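Local coordinates for protein putative cathepsin d (Ixodes ricinus, PDB 5N7Q) that probably acts as an aspartic endopeptidase of the pepsin-like A1 family and binds the inhibitor pepstatin A, at residues G175-H179 against D180-G184. Sequence-based numbering, arbitrary orientation.
Sequences GGIDH and DHYKG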
loop_
_atom_site.group_PDB
_atom_site.type_symbol
_atom_site.label_atom_id
_atom_site.label_comp_id
_atom_site.label_asym_id
_atom_site.label_seq_id
_atom_site.Cartn_x
_atom_site.Cartn_y
_atom_site.Cartn_z
ATOM N N GLY A 175 -13.383 -4.773 8.939
ATOM C CA GLY A 175 -14.786 -5.101 9.201
ATOM C C GLY A 175 -15.711 -3.909 9.271
ATOM O O GLY A 175 -16.800 -3.984 9.813
ATOM N N GLY A 176 -15.310 -2.790 8.685
ATOM C CA GLY A 176 -16.203 -1.643 8.660
ATOM C C GLY A 176 -15.781 -0.552 7.699
ATOM O O GLY A 176 -14.655 -0.584 7.151
ATOM N N ILE A 177 -16.690 0.405 7.505
ATOM C CA ILE A 177 -16.464 1.628 6.714
ATOM C C ILE A 177 -16.842 2.783 7.619
ATOM O O ILE A 177 -17.973 2.825 8.068
ATOM C CB ILE A 177 -17.375 1.680 5.455
ATOM C CG1 ILE A 177 -17.275 0.406 4.607
ATOM C CG2 ILE A 177 -17.054 2.924 4.638
ATOM C CD1 ILE A 177 -18.305 0.315 3.483
ATOM N N ASP A 178 -15.915 3.712 7.881
ATOM C CA ASP A 178 -16.161 4.801 8.841
ATOM C C ASP A 178 -16.489 6.060 8.050
ATOM O O ASP A 178 -15.596 6.674 7.450
ATOM C CB ASP A 178 -14.927 5.011 9.704
ATOM C CG ASP A 178 -15.143 5.974 10.835
ATOM O OD1 ASP A 178 -16.184 6.654 10.909
ATOM O OD2 ASP A 178 -14.252 6.036 11.698
ATOM N N HIS A 179 -17.756 6.484 8.092
ATOM C CA HIS A 179 -18.175 7.704 7.403
ATOM C C HIS A 179 -17.559 8.951 8.063
ATOM O O HIS A 179 -17.566 10.004 7.451
ATOM C CB HIS A 179 -19.713 7.799 7.341
ATOM C CG HIS A 179 -20.248 8.606 6.189
ATOM N ND1 HIS A 179 -19.641 9.753 5.722
ATOM C CD2 HIS A 179 -21.326 8.409 5.395
ATOM C CE1 HIS A 179 -20.347 10.245 4.718
ATOM N NE2 HIS A 179 -21.370 9.442 4.498
ATOM N N ASP A 180 -16.956 8.848 9.255
ATOM C CA ASP A 180 -16.224 9.980 9.785
ATOM C C ASP A 180 -14.883 10.191 9.088
ATOM O O ASP A 180 -14.222 11.192 9.347
ATOM C CB ASP A 180 -16.132 9.909 11.308
ATOM C CG ASP A 180 -17.498 10.116 11.992
ATOM O OD1 ASP A 180 -18.327 10.885 11.420
ATOM O OD2 ASP A 180 -17.730 9.474 13.055
ATOM N N HIS A 181 -14.482 9.283 8.192
ATOM C CA HIS A 181 -13.319 9.512 7.345
ATOM C C HIS A 181 -13.624 9.914 5.927
ATOM O O HIS A 181 -12.680 10.062 5.139
ATOM C CB HIS A 181 -12.422 8.266 7.291
ATOM C CG HIS A 181 -11.693 8.002 8.563
ATOM N ND1 HIS A 181 -10.936 8.962 9.195
ATOM C CD2 HIS A 181 -11.574 6.875 9.298
ATOM C CE1 HIS A 181 -10.403 8.437 10.292
ATOM N NE2 HIS A 181 -10.777 7.176 10.370
ATOM N N TYR A 182 -14.881 10.151 5.569
ATOM C CA TYR A 182 -15.170 10.578 4.208
ATOM C C TYR A 182 -16.383 11.494 4.126
ATOM O O TYR A 182 -17.220 11.513 5.044
ATOM C CB TYR A 182 -15.279 9.382 3.244
ATOM C CG TYR A 182 -16.610 8.638 3.225
ATOM C CD1 TYR A 182 -17.669 9.061 2.407
ATOM C CD2 TYR A 182 -16.805 7.480 3.969
ATOM C CE1 TYR A 182 -18.864 8.351 2.362
ATOM C CE2 TYR A 182 -18.000 6.791 3.934
ATOM C CZ TYR A 182 -19.020 7.235 3.104
ATOM O OH TYR A 182 -20.191 6.537 3.067
ATOM N N LYS A 183 -16.444 12.253 3.044
ATOM C CA LYS A 183 -17.609 13.105 2.767
ATOM C C LYS A 183 -18.197 12.726 1.425
ATOM O O LYS A 183 -17.532 12.144 0.555
ATOM C CB LYS A 183 -17.265 14.592 2.855
ATOM C CG LYS A 183 -16.088 15.066 2.058
ATOM C CD LYS A 183 -15.840 16.562 2.327
ATOM C CE LYS A 183 -14.384 16.979 2.197
ATOM N NZ LYS A 183 -14.251 18.464 2.017
ATOM N N GLY A 184 -19.470 13.040 1.263
ATOM C CA GLY A 184 -20.222 12.670 0.068
ATOM C C GLY A 184 -20.610 11.199 0.094
ATOM O O GLY A 184 -20.940 10.629 1.147
HETATM O O HOH W 1 -23.104 9.677 2.452
#
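Asp-178 opens a short 3-10 turn by receiving two backbone amides: its carbonyl O takes the N-H of His-181 at 2.9 Å, and its carboxylate OD1 takes that of Asp-180, also at 2.9 Å. The second bond closes an Asx turn, with the amide reaching OD1 from above the carboxylate plane. One residue on, the N-H of Tyr-182 meets the carbonyl O of His-179 at 3.3 Å, the longer of the two backbone bonds of the turn. This surface loop joins strands 170-174 and 187-190 beside what is, as in other pepsin-like peptidases, probably the interdomain sheet; Tyr-323 of that sheet binds the amide of Asp-178 through its hydroxyl.

The side chains of His-179 and Tyr-182, the two residues joined by this last backbone bond, stack face to face, centroids 3.8 Å apart and planes only 13° from parallel. The imidazole reaches the face of the phenol because chi1 of His-179 (-154°) carries CG away from the backbone N, while ND1 makes a weak bond to the carbonyl O of Tyr-182. Together the stack and the weak bond probably limit the rotation of this exposed histidine. Ile-177 adds an apolar touch, its CG2 lying 4.0 Å from Tyr-182 CE2. The ring of His-181 stacks on Tyr-159 of strand 155-160. At the far end a water in the imidazole plane bridges His-179 NE2, at 2.7 Å, to the carbonyl O of Gly-184, to which it donates a hydrogen bond.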